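Local coordinates for protein putative oxidoreductase yhhX (Escherichia coli K-12, PDB 3F4L) that probably acts as a nucleotide-dependent oxidoreductase of the Gfo/Idh/MocA family, perhaps an NADP-linked scyllo-inositol dehydrogenase, at residues A[5-10]-A[32-37]; A[182-187]-A[212-217]. All blocks are in the same frame, centred on the assembly; numbering follows the deposited sequence.

Contact 1: A[5-10]-A[32-37]; sequences CAFIGF and AHIFRR
Strands 5-8 and 32-35 run side by side in the same direction, their axes 4.6 Å apart and only 5° from parallel, with Ala-6, Phe-7 and Ile-8 in register with His-33, Ile-34 and Phe-35. Four backbone hydrogen bonds tie them. The amide of Ala-32 reaches Cys-5 O, and the straightest bond, Phe-35 N to Phe-7 O at 2.8 Å, lies nearly along the C=O axis. In the return bonds, from Phe-7 N to His-33 O and from Gly-9 N to Phe-35 O, the donor stands above the carbonyl plane instead. Ile-34 is the pivot on one face of the sheet. Its CG1, anti to the carbonyl carbon, lies alongside Phe-7 CB at 4.1 Å, while CG2, anti to the backbone N, comes within 3.8 Å of Phe-10 CB and lies obliquely against CG and CD1 of that ring; Ile-34 CD1 reaches its CD1 and CE1. The two strands are joined by the first beta-alpha-beta crossover of an NAD-binding Rossmann fold, through helix 12-22, which packs on this face, where Leu-19 meets both Phe-7 and Phe-10. Gly-9 begins the turn leading to that helix; at its backbone angles (phi 113°, psi 136°) a CB would be jammed against the preceding carbonyl O. On the face carrying Ala-6, His-33, Ile-8 and Phe-35, the CG2 methyl of Ile-8 approaches Phe-35 CD2 obliquely, at 3.7 Å, and Tyr-81 of helix 78-87 packs against both residues. Ala-6 CB sits 4.0 Å from His-33 CB, whereas the imidazole extends to Asp-63, hydrogen-bonded through NE2. Beyond the strand end, Arg-36 lays its CB against Phe-10 CB, then bends at chi2 and chi3 to carry its guanidinium away to a salt bridge with Glu-43.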
# COMPACT_ATOMS: atom_id res chain seq x y z
N CYS A 5 -14.52 21.55 -34.69
CA CYS A 5 -13.82 20.30 -34.45
C CYS A 5 -14.58 19.16 -35.11
O CYS A 5 -15.68 19.36 -35.66
CB CYS A 5 -13.69 20.05 -32.94
SG CYS A 5 -15.26 19.95 -32.03
N ALA A 6 -13.99 17.98 -35.09
CA ALA A 6 -14.62 16.81 -35.68
C ALA A 6 -14.19 15.55 -34.94
O ALA A 6 -13.08 15.46 -34.43
CB ALA A 6 -14.25 16.70 -37.15
N PHE A 7 -15.08 14.57 -34.87
CA PHE A 7 -14.75 13.34 -34.19
C PHE A 7 -14.61 12.17 -35.13
O PHE A 7 -15.38 12.01 -36.07
CB PHE A 7 -15.82 12.98 -33.15
CG PHE A 7 -15.84 13.89 -31.98
CD1 PHE A 7 -16.45 15.14 -32.06
CD2 PHE A 7 -15.22 13.51 -30.79
CE1 PHE A 7 -16.44 16.00 -30.97
CE2 PHE A 7 -15.20 14.37 -29.69
CZ PHE A 7 -15.81 15.61 -29.78
N ILE A 8 -13.59 11.35 -34.87
CA ILE A 8 -13.38 10.14 -35.63
C ILE A 8 -13.85 9.07 -34.65
O ILE A 8 -13.16 8.76 -33.68
CB ILE A 8 -11.90 9.87 -35.95
CG1 ILE A 8 -11.28 11.06 -36.68
CG2 ILE A 8 -11.79 8.61 -36.79
CD1 ILE A 8 -11.97 11.44 -37.94
N GLY A 9 -15.04 8.54 -34.90
CA GLY A 9 -15.60 7.54 -34.03
C GLY A 9 -16.82 8.09 -33.32
O GLY A 9 -16.82 9.23 -32.84
N PHE A 10 -17.88 7.29 -33.25
CA PHE A 10 -19.08 7.74 -32.57
C PHE A 10 -19.61 6.65 -31.65
O PHE A 10 -20.75 6.22 -31.77
CB PHE A 10 -20.15 8.12 -33.60
CG PHE A 10 -21.35 8.82 -33.01
CD1 PHE A 10 -21.18 9.91 -32.16
CD2 PHE A 10 -22.64 8.41 -33.32
CE1 PHE A 10 -22.28 10.58 -31.64
CE2 PHE A 10 -23.75 9.08 -32.79
CZ PHE A 10 -23.56 10.17 -31.95
N ALA A 32 -18.40 20.22 -36.23
CA ALA A 32 -18.76 20.26 -37.65
C ALA A 32 -19.02 18.91 -38.28
O ALA A 32 -19.92 18.77 -39.11
CB ALA A 32 -17.67 20.99 -38.43
N HIS A 33 -18.23 17.91 -37.89
CA HIS A 33 -18.39 16.57 -38.45
C HIS A 33 -18.14 15.49 -37.42
O HIS A 33 -17.39 15.67 -36.47
CB HIS A 33 -17.37 16.31 -39.56
CG HIS A 33 -17.30 17.38 -40.60
ND1 HIS A 33 -18.18 17.44 -41.66
CD2 HIS A 33 -16.45 18.41 -40.76
CE1 HIS A 33 -17.86 18.46 -42.43
NE2 HIS A 33 -16.82 19.07 -41.91
N ILE A 34 -18.75 14.35 -37.67
CA ILE A 34 -18.53 13.17 -36.85
C ILE A 34 -18.48 12.03 -37.84
O ILE A 34 -19.48 11.71 -38.49
CB ILE A 34 -19.63 12.94 -35.81
CG1 ILE A 34 -19.49 13.96 -34.68
CG2 ILE A 34 -19.51 11.51 -35.25
CD1 ILE A 34 -20.43 13.71 -33.51
N PHE A 35 -17.29 11.46 -37.99
CA PHE A 35 -17.06 10.33 -38.87
C PHE A 35 -17.33 9.04 -38.12
O PHE A 35 -17.10 8.96 -36.91
CB PHE A 35 -15.61 10.33 -39.36
CG PHE A 35 -15.17 9.01 -39.95
CD1 PHE A 35 -15.40 8.73 -41.29
CD2 PHE A 35 -14.55 8.05 -39.16
CE1 PHE A 35 -15.01 7.49 -41.83
CE2 PHE A 35 -14.16 6.82 -39.69
CZ PHE A 35 -14.39 6.54 -41.03
N ARG A 36 -17.83 8.04 -38.84
CA ARG A 36 -18.08 6.71 -38.29
C ARG A 36 -18.17 5.76 -39.47
O ARG A 36 -18.70 6.12 -40.52
CB ARG A 36 -19.37 6.66 -37.45
CG ARG A 36 -20.42 7.70 -37.77
CD ARG A 36 -21.60 7.12 -38.52
NE ARG A 36 -21.53 7.39 -39.95
CZ ARG A 36 -22.55 7.86 -40.67
NH1 ARG A 36 -23.71 8.10 -40.10
NH2 ARG A 36 -22.39 8.07 -41.97
N ARG A 37 -17.63 4.56 -39.29
CA ARG A 37 -17.64 3.57 -40.36
C ARG A 37 -19.07 3.18 -40.73
O ARG A 37 -19.40 3.04 -41.91
CB ARG A 37 -16.87 2.32 -39.92
CG ARG A 37 -15.78 2.61 -38.89
CD ARG A 37 -14.57 1.74 -39.14
NE ARG A 37 -14.04 1.98 -40.48
CZ ARG A 37 -12.95 1.39 -40.98
NH1 ARG A 37 -12.26 0.53 -40.24
NH2 ARG A 37 -12.56 1.67 -42.21

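Contact 2: A[182-187]-A[212-217]; sequences QIISLF and AQLFYG
Tyr-216 leans from strand 212-216 toward the C-terminal turns of helix 171-187, and it carries the largest share of the touching surface. From CB the side chain leaves with CG anti to the carbonyl carbon (chi1 -59°), which brings one face of the ring against Phe-187 CB. That carbon sits 3.5 Å from the ring centroid and 10° off the normal, a CH-pi contact. On that same side, Phe-187 O lies 3.4 Å from CE2, and CE1, on the other flank, meets Ile-183 CG2 obliquely. This is one helix-on-sheet interface of the C-terminal alpha/beta domain: the end of helix 171-187 packs on the mixed sheet, its segment 182-187 running in nearly the same direction as strand segment 212-216 (5°). At the tip, OH comes within 3.8 Å of Ile-183 CG2 and lies near Ile-184 CA, and it is hydrogen-bonded to Gly-188 O just past the helix. An alanine here would remove the ring and the hydroxyl that bonds Gly-188 O, and would probably loosen the packing of the helix end on the strand. Two residues earlier on the strand, Leu-214 CD2 reaches Ile-183 CG2 at 4.1 Å.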
# COMPACT_ATOMS: atom_id res chain seq x y z
N GLN A 182 -1.99 10.99 -13.48
CA GLN A 182 -2.21 11.97 -12.42
C GLN A 182 -0.94 12.15 -11.59
O GLN A 182 -0.54 13.27 -11.27
CB GLN A 182 -3.35 11.52 -11.50
CG GLN A 182 -4.71 11.48 -12.16
CD GLN A 182 -5.81 11.00 -11.22
OE1 GLN A 182 -5.61 10.06 -10.46
NE2 GLN A 182 -6.98 11.64 -11.29
N ILE A 183 -0.30 11.03 -11.24
CA ILE A 183 0.93 11.10 -10.44
C ILE A 183 2.03 11.80 -11.24
O ILE A 183 2.75 12.65 -10.72
CB ILE A 183 1.41 9.68 -10.01
CG1 ILE A 183 0.38 9.02 -9.10
CG2 ILE A 183 2.75 9.77 -9.30
CD1 ILE A 183 -0.06 9.91 -7.92
N ILE A 184 2.14 11.44 -12.51
CA ILE A 184 3.15 12.04 -13.36
C ILE A 184 2.93 13.55 -13.52
O ILE A 184 3.89 14.32 -13.51
CB ILE A 184 3.17 11.33 -14.75
CG1 ILE A 184 3.76 9.92 -14.58
CG2 ILE A 184 3.94 12.13 -15.76
CD1 ILE A 184 3.51 8.99 -15.74
N SER A 185 1.67 13.99 -13.63
CA SER A 185 1.40 15.41 -13.77
C SER A 185 1.83 16.18 -12.51
O SER A 185 2.09 17.38 -12.58
CB SER A 185 -0.09 15.66 -14.02
OG SER A 185 -0.83 15.55 -12.81
N LEU A 186 1.90 15.51 -11.37
CA LEU A 186 2.29 16.17 -10.11
C LEU A 186 3.79 16.14 -9.85
O LEU A 186 4.37 17.12 -9.39
CB LEU A 186 1.64 15.48 -8.90
CG LEU A 186 0.12 15.39 -8.77
CD1 LEU A 186 -0.25 14.58 -7.52
CD2 LEU A 186 -0.46 16.79 -8.70
N PHE A 187 4.40 14.99 -10.12
CA PHE A 187 5.80 14.79 -9.82
C PHE A 187 6.76 14.57 -10.98
O PHE A 187 7.96 14.63 -10.80
CB PHE A 187 5.92 13.64 -8.82
CG PHE A 187 5.04 13.80 -7.60
CD1 PHE A 187 5.19 14.88 -6.76
CD2 PHE A 187 4.05 12.86 -7.32
CE1 PHE A 187 4.38 15.04 -5.64
CE2 PHE A 187 3.23 13.01 -6.20
CZ PHE A 187 3.39 14.10 -5.36
N ALA A 212 1.52 -0.10 -8.92
CA ALA A 212 2.75 0.45 -9.46
C ALA A 212 3.24 1.45 -8.44
O ALA A 212 2.47 2.25 -7.91
CB ALA A 212 2.49 1.14 -10.79
N GLN A 213 4.53 1.39 -8.14
CA GLN A 213 5.14 2.29 -7.18
C GLN A 213 6.18 3.12 -7.91
O GLN A 213 7.16 2.58 -8.44
CB GLN A 213 5.80 1.49 -6.05
CG GLN A 213 4.80 0.61 -5.31
CD GLN A 213 5.37 -0.02 -4.06
OE1 GLN A 213 4.64 -0.65 -3.29
NE2 GLN A 213 6.67 0.13 -3.84
N LEU A 214 5.95 4.42 -7.95
CA LEU A 214 6.86 5.34 -8.63
C LEU A 214 7.69 6.07 -7.60
O LEU A 214 7.15 6.72 -6.70
CB LEU A 214 6.07 6.34 -9.48
CG LEU A 214 5.36 5.79 -10.73
CD1 LEU A 214 4.33 4.74 -10.35
CD2 LEU A 214 4.70 6.94 -11.48
N PHE A 215 9.01 5.98 -7.72
CA PHE A 215 9.89 6.64 -6.77
C PHE A 215 10.50 7.92 -7.30
O PHE A 215 11.03 7.96 -8.40
CB PHE A 215 11.01 5.68 -6.35
CG PHE A 215 10.51 4.40 -5.74
CD1 PHE A 215 9.88 3.45 -6.53
CD2 PHE A 215 10.67 4.14 -4.38
CE1 PHE A 215 9.43 2.25 -5.99
CE2 PHE A 215 10.22 2.96 -3.83
CZ PHE A 215 9.59 2.00 -4.64
N TYR A 216 10.41 8.99 -6.50
CA TYR A 216 11.00 10.27 -6.86
C TYR A 216 11.86 10.64 -5.67
O TYR A 216 11.40 11.26 -4.71
CB TYR A 216 9.92 11.34 -7.08
CG TYR A 216 8.92 11.02 -8.16
CD1 TYR A 216 7.79 10.23 -7.90
CD2 TYR A 216 9.08 11.53 -9.45
CE1 TYR A 216 6.85 9.96 -8.90
CE2 TYR A 216 8.14 11.28 -10.45
CZ TYR A 216 7.02 10.49 -10.16
OH TYR A 216 6.07 10.26 -11.15
N GLY A 217 13.13 10.23 -5.72
CA GLY A 217 14.02 10.49 -4.62
C GLY A 217 13.48 9.71 -3.44
O GLY A 217 13.28 8.50 -3.54

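How the contacts relate
Both contacts are largely buried, yet they lie on opposite sides of the chain's centre, with their own centres about 35 Å apart and no atoms touching. Contact 1 belongs to the parallel sheet of the Rossmann domain, which probably binds the nucleotide as in relatives, contact 2 to the mixed sheet of the C-terminal domain, so they share no secondary-structure element. They illustrate how chemistry follows architecture. The neighbouring strands of contact 1 are held by backbone hydrogen bonds, with side chains filling both faces; the helix and strand of contact 2 meet mainly through side chains, with no hydrogen bond between the two segments. The strand pair buries 458 Å², the helix and strand 213 Å².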